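Local structure of alcohol dehydrogenase superfamily protein (Novosphingobium aromaticivorans, 3GAZ) at residues 42-48 against 67-71; 126-130 against 330-334; 15-20 against 51-55. The protein probably catalyses an NADP-dependent oxidation or reduction, as a member of the medium-chain dehydrogenase/reductase (alcohol dehydrogenase) superfamily. All blocks are in the same frame, centred on the assembly; numbering follows the deposited sequence.

Contact 1: residues 42-48 against 67-71; sequences SGTNPLD and LGMDL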
loop_
_atom_site.group_PDB
_atom_site.type_symbol
_atom_site.label_atom_id
_atom_site.label_comp_id
_atom_site.label_asym_id
_atom_site.label_seq_id
_atom_site.Cartn_x
_atom_site.Cartn_y
_atom_site.Cartn_z
ATOM N N SER A 42 -0.171 -16.123 -13.994
ATOM C CA SER A 42 0.077 -14.754 -13.559
ATOM C C SER A 42 0.402 -13.907 -14.794
ATOM O O SER A 42 1.341 -14.207 -15.533
ATOM C CB SER A 42 1.252 -14.733 -12.569
ATOM O OG SER A 42 1.578 -13.416 -12.144
ATOM N N GLY A 43 -0.383 -12.858 -15.019
ATOM C CA GLY A 43 -0.159 -12.001 -16.171
ATOM C C GLY A 43 0.830 -10.894 -15.865
ATOM O O GLY A 43 0.681 -10.188 -14.870
ATOM N N THR A 44 1.838 -10.734 -16.720
ATOM C CA THR A 44 2.849 -9.706 -16.511
ATOM C C THR A 44 2.463 -8.376 -17.139
ATOM O O THR A 44 1.577 -8.304 -17.987
ATOM C CB THR A 44 4.223 -10.114 -17.109
ATOM O OG1 THR A 44 4.141 -10.113 -18.541
ATOM C CG2 THR A 44 4.630 -11.503 -16.629
ATOM N N ASN A 45 3.132 -7.318 -16.700
ATOM C CA ASN A 45 2.908 -5.984 -17.243
ATOM C C ASN A 45 4.199 -5.195 -17.081
ATOM O O ASN A 45 4.933 -5.383 -16.111
ATOM C CB ASN A 45 1.762 -5.267 -16.515
ATOM C CG ASN A 45 0.393 -5.857 -16.841
ATOM O OD1 ASN A 45 -0.207 -6.558 -16.023
ATOM N ND2 ASN A 45 -0.103 -5.575 -18.040
ATOM N N PRO A 46 4.502 -4.311 -18.042
ATOM C CA PRO A 46 5.718 -3.499 -17.986
ATOM C C PRO A 46 5.926 -2.809 -16.636
ATOM O O PRO A 46 7.054 -2.726 -16.149
ATOM C CB PRO A 46 5.512 -2.497 -19.119
ATOM C CG PRO A 46 4.734 -3.293 -20.122
ATOM C CD PRO A 46 3.713 -3.989 -19.244
ATOM N N LEU A 47 4.845 -2.317 -16.029
ATOM C CA LEU A 47 4.962 -1.630 -14.741
ATOM C C LEU A 47 5.677 -2.472 -13.684
ATOM O O LEU A 47 6.418 -1.936 -12.862
ATOM C CB LEU A 47 3.582 -1.220 -14.212
ATOM C CG LEU A 47 3.601 -0.375 -12.932
ATOM C CD1 LEU A 47 4.309 0.946 -13.210
ATOM C CD2 LEU A 47 2.173 -0.124 -12.445
ATOM N N ASP A 48 5.457 -3.786 -13.703
ATOM C CA ASP A 48 6.097 -4.683 -12.737
ATOM C C ASP A 48 7.619 -4.505 -12.749
ATOM O O ASP A 48 8.266 -4.512 -11.697
ATOM C CB ASP A 48 5.774 -6.155 -13.048
ATOM C CG ASP A 48 4.275 -6.447 -13.073
ATOM O OD1 ASP A 48 3.507 -5.747 -12.387
ATOM O OD2 ASP A 48 3.867 -7.396 -13.771
ATOM N N LEU A 67 5.631 -9.309 -6.670
ATOM C CA LEU A 67 5.081 -8.495 -7.751
ATOM C C LEU A 67 4.095 -9.259 -8.639
ATOM O O LEU A 67 3.813 -10.432 -8.399
ATOM C CB LEU A 67 6.228 -7.912 -8.586
ATOM C CG LEU A 67 7.326 -7.246 -7.745
ATOM C CD1 LEU A 67 8.317 -6.523 -8.660
ATOM C CD2 LEU A 67 6.697 -6.269 -6.758
ATOM N N GLY A 68 3.567 -8.584 -9.659
ATOM C CA GLY A 68 2.596 -9.204 -10.549
ATOM C C GLY A 68 1.229 -8.658 -10.186
ATOM O O GLY A 68 0.839 -8.717 -9.024
HETATM N N MSE A 69 0.495 -8.144 -11.168
HETATM C CA MSE A 69 -0.810 -7.544 -10.903
HETATM C C MSE A 69 -2.030 -8.351 -11.358
HETATM O O MSE A 69 -3.090 -8.285 -10.728
HETATM C CB MSE A 69 -0.856 -6.148 -11.546
HETATM C CG MSE A 69 0.342 -5.264 -11.204
HETATM SE SE MSE A 69 0.379 -3.694 -12.142
HETATM C CE MSE A 69 1.360 -4.101 -13.419
ATOM N N ASP A 70 -1.882 -9.093 -12.454
ATOM C CA ASP A 70 -2.978 -9.891 -13.012
ATOM C C ASP A 70 -2.899 -11.375 -12.652
ATOM O O ASP A 70 -1.811 -11.939 -12.524
ATOM C CB ASP A 70 -2.991 -9.807 -14.544
ATOM C CG ASP A 70 -3.331 -8.419 -15.070
ATOM O OD1 ASP A 70 -4.253 -7.776 -14.522
ATOM O OD2 ASP A 70 -2.688 -7.985 -16.058
ATOM N N LEU A 71 -4.061 -12.007 -12.508
ATOM C CA LEU A 71 -4.089 -13.429 -12.219
ATOM C C LEU A 71 -5.273 -14.143 -12.847
ATOM O O LEU A 71 -6.229 -13.519 -13.317
ATOM C CB LEU A 71 -4.087 -13.690 -10.707
ATOM C CG LEU A 71 -5.252 -13.241 -9.815
ATOM C CD1 LEU A 71 -6.534 -13.991 -10.164
ATOM C CD2 LEU A 71 -4.875 -13.510 -8.360
HETATM O O HOH W 1 1.245 -7.696 -13.855
HETATM O O HOH W 2 -0.984 -9.523 -17.841
HETATM O O HOH W 3 3.681 -5.689 -9.542
#

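Contact 2: residues 126-130 against 330-334; sequences RQASV and KIAIT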
loop_
_atom_site.group_PDB
_atom_site.type_symbol
_atom_site.label_atom_id
_atom_site.label_comp_id
_atom_site.label_asym_id
_atom_site.label_seq_id
_atom_site.Cartn_x
_atom_site.Cartn_y
_atom_site.Cartn_z
ATOM N N ARG A 126 -3.685 -19.062 -19.051
ATOM C CA ARG A 126 -2.688 -18.112 -19.543
ATOM C C ARG A 126 -3.373 -16.951 -20.260
ATOM O O ARG A 126 -3.083 -15.787 -19.987
ATOM C CB ARG A 126 -1.710 -18.810 -20.497
ATOM C CG ARG A 126 -0.495 -19.445 -19.808
ATOM C CD ARG A 126 0.214 -20.451 -20.721
ATOM N NE ARG A 126 0.458 -19.924 -22.063
ATOM C CZ ARG A 126 1.350 -18.981 -22.360
ATOM N NH1 ARG A 126 2.103 -18.446 -21.409
ATOM N NH2 ARG A 126 1.480 -18.566 -23.614
ATOM N N GLN A 127 -4.291 -17.273 -21.170
ATOM C CA GLN A 127 -5.014 -16.253 -21.927
ATOM C C GLN A 127 -5.783 -15.279 -21.038
ATOM O O GLN A 127 -5.759 -14.071 -21.262
ATOM C CB GLN A 127 -6.007 -16.904 -22.893
ATOM C CG GLN A 127 -5.404 -17.540 -24.124
ATOM C CD GLN A 127 -6.471 -18.196 -24.985
ATOM O OE1 GLN A 127 -7.183 -19.090 -24.530
ATOM N NE2 GLN A 127 -6.593 -17.749 -26.230
ATOM N N ALA A 128 -6.483 -15.812 -20.044
ATOM C CA ALA A 128 -7.270 -14.985 -19.142
ATOM C C ALA A 128 -6.401 -14.120 -18.232
ATOM O O ALA A 128 -6.770 -12.994 -17.908
ATOM C CB ALA A 128 -8.186 -15.864 -18.304
ATOM N N SER A 129 -5.244 -14.646 -17.832
ATOM C CA SER A 129 -4.346 -13.917 -16.934
ATOM C C SER A 129 -3.763 -12.608 -17.486
ATOM O O SER A 129 -3.406 -11.721 -16.712
ATOM C CB SER A 129 -3.197 -14.825 -16.489
ATOM O OG SER A 129 -2.260 -15.024 -17.536
ATOM N N VAL A 130 -3.668 -12.476 -18.804
ATOM C CA VAL A 130 -3.096 -11.259 -19.390
ATOM C C VAL A 130 -4.140 -10.224 -19.790
ATOM O O VAL A 130 -3.807 -9.192 -20.367
ATOM C CB VAL A 130 -2.252 -11.577 -20.644
ATOM C CG1 VAL A 130 -1.088 -12.465 -20.272
ATOM C CG2 VAL A 130 -3.126 -12.248 -21.713
ATOM N N LYS A 330 0.988 -10.380 -24.959
ATOM C CA LYS A 330 1.485 -10.291 -23.593
ATOM C C LYS A 330 2.100 -11.596 -23.085
ATOM O O LYS A 330 1.897 -12.662 -23.667
ATOM C CB LYS A 330 0.359 -9.800 -22.670
ATOM C CG LYS A 330 -0.096 -8.368 -22.997
ATOM C CD LYS A 330 -1.245 -7.883 -22.111
ATOM C CE LYS A 330 -0.889 -7.959 -20.626
ATOM N NZ LYS A 330 0.325 -7.166 -20.293
ATOM N N ILE A 331 2.868 -11.490 -22.004
ATOM C CA ILE A 331 3.544 -12.632 -21.403
ATOM C C ILE A 331 2.824 -13.105 -20.148
ATOM O O ILE A 331 2.499 -12.303 -19.268
ATOM C CB ILE A 331 4.997 -12.272 -20.997
ATOM C CG1 ILE A 331 5.799 -11.838 -22.225
ATOM C CG2 ILE A 331 5.652 -13.461 -20.301
ATOM C CD1 ILE A 331 6.062 -12.949 -23.231
ATOM N N ALA A 332 2.589 -14.411 -20.068
ATOM C CA ALA A 332 1.926 -15.004 -18.919
ATOM C C ALA A 332 2.854 -16.022 -18.263
ATOM O O ALA A 332 3.569 -16.767 -18.939
ATOM C CB ALA A 332 0.635 -15.685 -19.345
ATOM N N ILE A 333 2.844 -16.032 -16.938
ATOM C CA ILE A 333 3.659 -16.960 -16.175
ATOM C C ILE A 333 2.745 -18.081 -15.717
ATOM O O ILE A 333 1.674 -17.820 -15.179
ATOM C CB ILE A 333 4.241 -16.285 -14.916
ATOM C CG1 ILE A 333 5.181 -15.147 -15.319
ATOM C CG2 ILE A 333 4.957 -17.325 -14.049
ATOM C CD1 ILE A 333 5.477 -14.187 -14.186
ATOM N N THR A 334 3.160 -19.326 -15.937
ATOM C CA THR A 334 2.355 -20.455 -15.499
ATOM C C THR A 334 2.793 -20.824 -14.091
ATOM O O THR A 334 3.890 -21.347 -13.890
ATOM C CB THR A 334 2.536 -21.683 -16.408
ATOM O OG1 THR A 334 2.130 -21.355 -17.742
ATOM C CG2 THR A 334 1.692 -22.843 -15.892
HETATM O O HOH W 4 3.392 -15.701 -22.641
HETATM O O HOH W 5 3.505 -19.422 -19.144
#

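Contact 3: residues 15-20 against 51-55; sequences EANGPF and IRAGE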
loop_
_atom_site.group_PDB
_atom_site.type_symbol
_atom_site.label_atom_id
_atom_site.label_comp_id
_atom_site.label_asym_id
_atom_site.label_seq_id
_atom_site.Cartn_x
_atom_site.Cartn_y
_atom_site.Cartn_z
ATOM N N GLU A 15 15.219 -6.536 -3.253
ATOM C CA GLU A 15 15.735 -5.180 -3.365
ATOM C C GLU A 15 15.701 -4.706 -4.811
ATOM O O GLU A 15 15.536 -5.507 -5.733
ATOM C CB GLU A 15 17.171 -5.098 -2.831
ATOM C CG GLU A 15 18.196 -5.973 -3.554
ATOM C CD GLU A 15 18.217 -7.402 -3.048
ATOM O OE1 GLU A 15 18.220 -7.593 -1.812
ATOM O OE2 GLU A 15 18.244 -8.334 -3.882
ATOM N N ALA A 16 15.858 -3.400 -5.001
ATOM C CA ALA A 16 15.842 -2.813 -6.334
ATOM C C ALA A 16 16.728 -3.596 -7.296
ATOM O O ALA A 16 17.886 -3.886 -6.992
ATOM C CB ALA A 16 16.298 -1.361 -6.271
ATOM N N ASN A 17 16.164 -3.944 -8.448
ATOM C CA ASN A 17 16.871 -4.682 -9.487
ATOM C C ASN A 17 17.339 -6.064 -9.071
ATOM O O ASN A 17 18.108 -6.703 -9.785
ATOM C CB ASN A 17 18.064 -3.868 -9.987
ATOM C CG ASN A 17 17.646 -2.542 -10.578
ATOM O OD1 ASN A 17 16.786 -2.490 -11.457
ATOM N ND2 ASN A 17 18.249 -1.459 -10.097
ATOM N N GLY A 18 16.876 -6.525 -7.917
ATOM C CA GLY A 18 17.271 -7.838 -7.447
ATOM C C GLY A 18 16.577 -8.948 -8.216
ATOM O O GLY A 18 15.621 -8.697 -8.951
ATOM N N PRO A 19 17.046 -10.194 -8.075
ATOM C CA PRO A 19 16.439 -11.327 -8.775
ATOM C C PRO A 19 15.106 -11.728 -8.153
ATOM O O PRO A 19 14.795 -11.345 -7.028
ATOM C CB PRO A 19 17.486 -12.426 -8.615
ATOM C CG PRO A 19 18.063 -12.121 -7.261
ATOM C CD PRO A 19 18.242 -10.622 -7.327
ATOM N N PHE A 20 14.316 -12.490 -8.897
ATOM C CA PHE A 20 13.046 -12.976 -8.385
ATOM C C PHE A 20 13.418 -14.190 -7.542
ATOM O O PHE A 20 13.801 -15.234 -8.068
ATOM C CB PHE A 20 12.128 -13.356 -9.548
ATOM C CG PHE A 20 11.529 -12.169 -10.246
ATOM C CD1 PHE A 20 10.429 -11.511 -9.700
ATOM C CD2 PHE A 20 12.099 -11.667 -11.412
ATOM C CE1 PHE A 20 9.907 -10.372 -10.306
ATOM C CE2 PHE A 20 11.584 -10.528 -12.025
ATOM C CZ PHE A 20 10.486 -9.877 -11.470
ATOM N N ILE A 51 8.647 -1.353 -11.135
ATOM C CA ILE A 51 8.567 -1.533 -9.692
ATOM C C ILE A 51 9.773 -2.335 -9.191
ATOM O O ILE A 51 10.325 -2.048 -8.127
ATOM C CB ILE A 51 7.255 -2.268 -9.291
ATOM C CG1 ILE A 51 6.053 -1.344 -9.516
ATOM C CG2 ILE A 51 7.317 -2.692 -7.825
ATOM C CD1 ILE A 51 4.704 -2.054 -9.439
ATOM N N ARG A 52 10.178 -3.340 -9.963
ATOM C CA ARG A 52 11.321 -4.175 -9.603
ATOM C C ARG A 52 12.578 -3.314 -9.506
ATOM O O ARG A 52 13.427 -3.527 -8.638
ATOM C CB ARG A 52 11.532 -5.261 -10.659
ATOM C CG ARG A 52 12.730 -6.155 -10.408
ATOM C CD ARG A 52 12.989 -7.054 -11.605
ATOM N NE ARG A 52 14.060 -8.011 -11.356
ATOM C CZ ARG A 52 14.646 -8.738 -12.302
ATOM N NH1 ARG A 52 14.265 -8.616 -13.566
ATOM N NH2 ARG A 52 15.611 -9.593 -11.986
ATOM N N ALA A 53 12.687 -2.343 -10.407
ATOM C CA ALA A 53 13.836 -1.444 -10.434
ATOM C C ALA A 53 13.713 -0.348 -9.376
ATOM O O ALA A 53 14.624 0.464 -9.202
ATOM C CB ALA A 53 13.976 -0.822 -11.823
ATOM N N GLY A 54 12.586 -0.334 -8.669
ATOM C CA GLY A 54 12.368 0.664 -7.639
ATOM C C GLY A 54 12.211 2.059 -8.207
ATOM O O GLY A 54 12.582 3.045 -7.567
ATOM N N GLU A 55 11.648 2.149 -9.409
ATOM C CA GLU A 55 11.458 3.438 -10.056
ATOM C C GLU A 55 10.010 3.667 -10.467
ATOM O O GLU A 55 9.742 4.307 -11.484
ATOM C CB GLU A 55 12.367 3.543 -11.282
ATOM C CG GLU A 55 13.837 3.329 -10.964
ATOM C CD GLU A 55 14.714 3.365 -12.198
ATOM O OE1 GLU A 55 14.340 2.744 -13.218
ATOM O OE2 GLU A 55 15.783 4.005 -12.145
HETATM O O HOH W 6 17.069 1.219 -10.741
#

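Contact 1: residues 42-48 against 67-71
Selenomethionine Met69 lays its long unbranched side chain against the start of helix 46-52, its CE methyl 3.7 Å from Leu47 CB and 3.3 Å from Asn45 CB, while Leu133 of helix 132-145 also packs on it. A flexible apolar side chain suits this turn between strand and helix. Next to it, two strands of the GroES-like domain pair antiparallel. Gly43 and Asp70 form the hydrogen-bonded pair, with Gly43 N 3.0 Å from Asp70 O, and Ser42 and Leu71 the neighbouring non-hydrogen-bonded one. Gly43 suits its place because a CB there would press on Asp70 CB; Gly68 has a positive phi that would jam a side chain against the preceding carbonyl. Asp48 turns back from the helix so that OD2 accepts Asn45 N (3.0 Å) and the hydroxyl of Tyr315. Its OD1 accepts a hydrogen bond from water 3 (2.9 Å), which accepts one from Gly68 N (2.9 Å). Met69 N donates a hydrogen bond to water 1 (2.8 Å), which lies 2.6 Å from Asp48 OD2. Beside the apolar touch of Met69, the polar part of the meeting between loop and helix start runs largely through water, and a carboxylate is well suited to collect those bonds.

Contact 2: residues 126-130 against 330-334
Val130, in the turn that follows helix 125-129, is the residue most deeply covered here. Its CB lies 3.8 Å from Lys330 CB, and its CG1 methyl reaches Ala332 CB at 3.8 Å and Ile331 O at 3.7 Å. A compact branched side chain fills this space without needing a polar partner. Next to it Lys330 runs its aliphatic part along the backbone, bringing CE to 3.2 Å from Val130 O, while NZ bonds to Thr44 O.

Ala332 is the counterpart on the other side. Its methyl points at the helix, and Ser129 OG comes within 3.5 Å of Ala332 CB; that hydroxyl is itself turned back to Arg126 O, 2.7 Å away, so it can sit against an apolar neighbour. The small methyl of Ala332 suits a strand this close to the helix, with Arg126 CA and Ala332 CA 5.6 Å apart. Side chains alternate along strand 332-334, a late element of the chain that rejoins the mixed sheet of the GroES-like domain beside strand 41-43: Ile331 and Ile333 point away from helix 125-129, both packing on helix 311-319.

Arg126 reaches along the strand by water. Its NH1 is 3.3 Å from Ala332 O, but the angle is too poor for a hydrogen bond. Water 4 accepts from Arg126 NH1 (3.3 Å) and Ala332 N (3.0 Å). Water 5 donates to Ala332 O at 2.7 Å, lies 2.8 Å from Thr334 OG1, and takes a weak bond from Arg126 NH1 at 2.8 Å. The second terminal nitrogen, Arg126 NH2, bonds to Asp302 O.

Contact 3: residues 15-20 against 51-55
A type II beta turn, Glu15 to Gly18, in the hairpin loop between strands 7-13 and 20-26 meets the Schellman motif that ends helix 46-52. The turn closes through Gly18 N to Glu15 O (2.8 Å), and Asn17, its third residue, takes a positive phi of 62°, a conformation asparagine tolerates better than most residues with a side chain. Gly54 likewise has a positive phi, which favours glycine; a CB there would also crowd Ala16 CB.

Arg52 does most of the work. All its side-chain torsions lie in the t range, so it runs out fully extended from the last helical turn and lays its guanidinium along the loop. Gly18 O receives both Arg52 NE (2.9 Å) and Arg52 NH2 (3.2 Å), a forked bond at the guanidinium edge. Phe20, an m rotamer, brings CE2 over one face of that group, 3.6 Å from Arg52 CZ, while Val13 of the hairpin packs against both side chains. Arginine suits the place, since it combines length with a flat donor edge and a face to pack on. At Gly18 a CB would strike Glu15 OE2, whose side chain folds back over the turn.

The helix end is also used directly: Arg52 O, at the last turn of the helix, accepts Asn17 N at 2.8 Å, and Ala16 CA lies 3.4 Å from the same Arg52 O. Asn17, an m rotamer, sets OD1 3.3 Å from Ala53 CB, and its ND2 donates over 3.0 Å to water 6, which donates over 3.0 Å to Ala53 O.

Contacts 1 and 2 are buried, their centres about 9 Å apart, and share one sheet: strands 41-43 and 332-334 are neighbours in it, and Ser42 O lies 2.8 Å from Ile333 N. Contact 3 lies at the surface, its centre about 21 Å from the centre of the chain, yet joins contact 1 through helix 46-52, whose start serves one and whose end the other; Leu67 CD2 touches Ile51 CG2 at 3.8 Å. The chemistry follows place. Inside, apolar side chains and small residues fit closely and waters bridge backbone groups to polar side chains, with one direct hydrogen bond in contact 1 and none in contact 2. Outside, an extended arginine and direct hydrogen bonds hold a loop to a helix end.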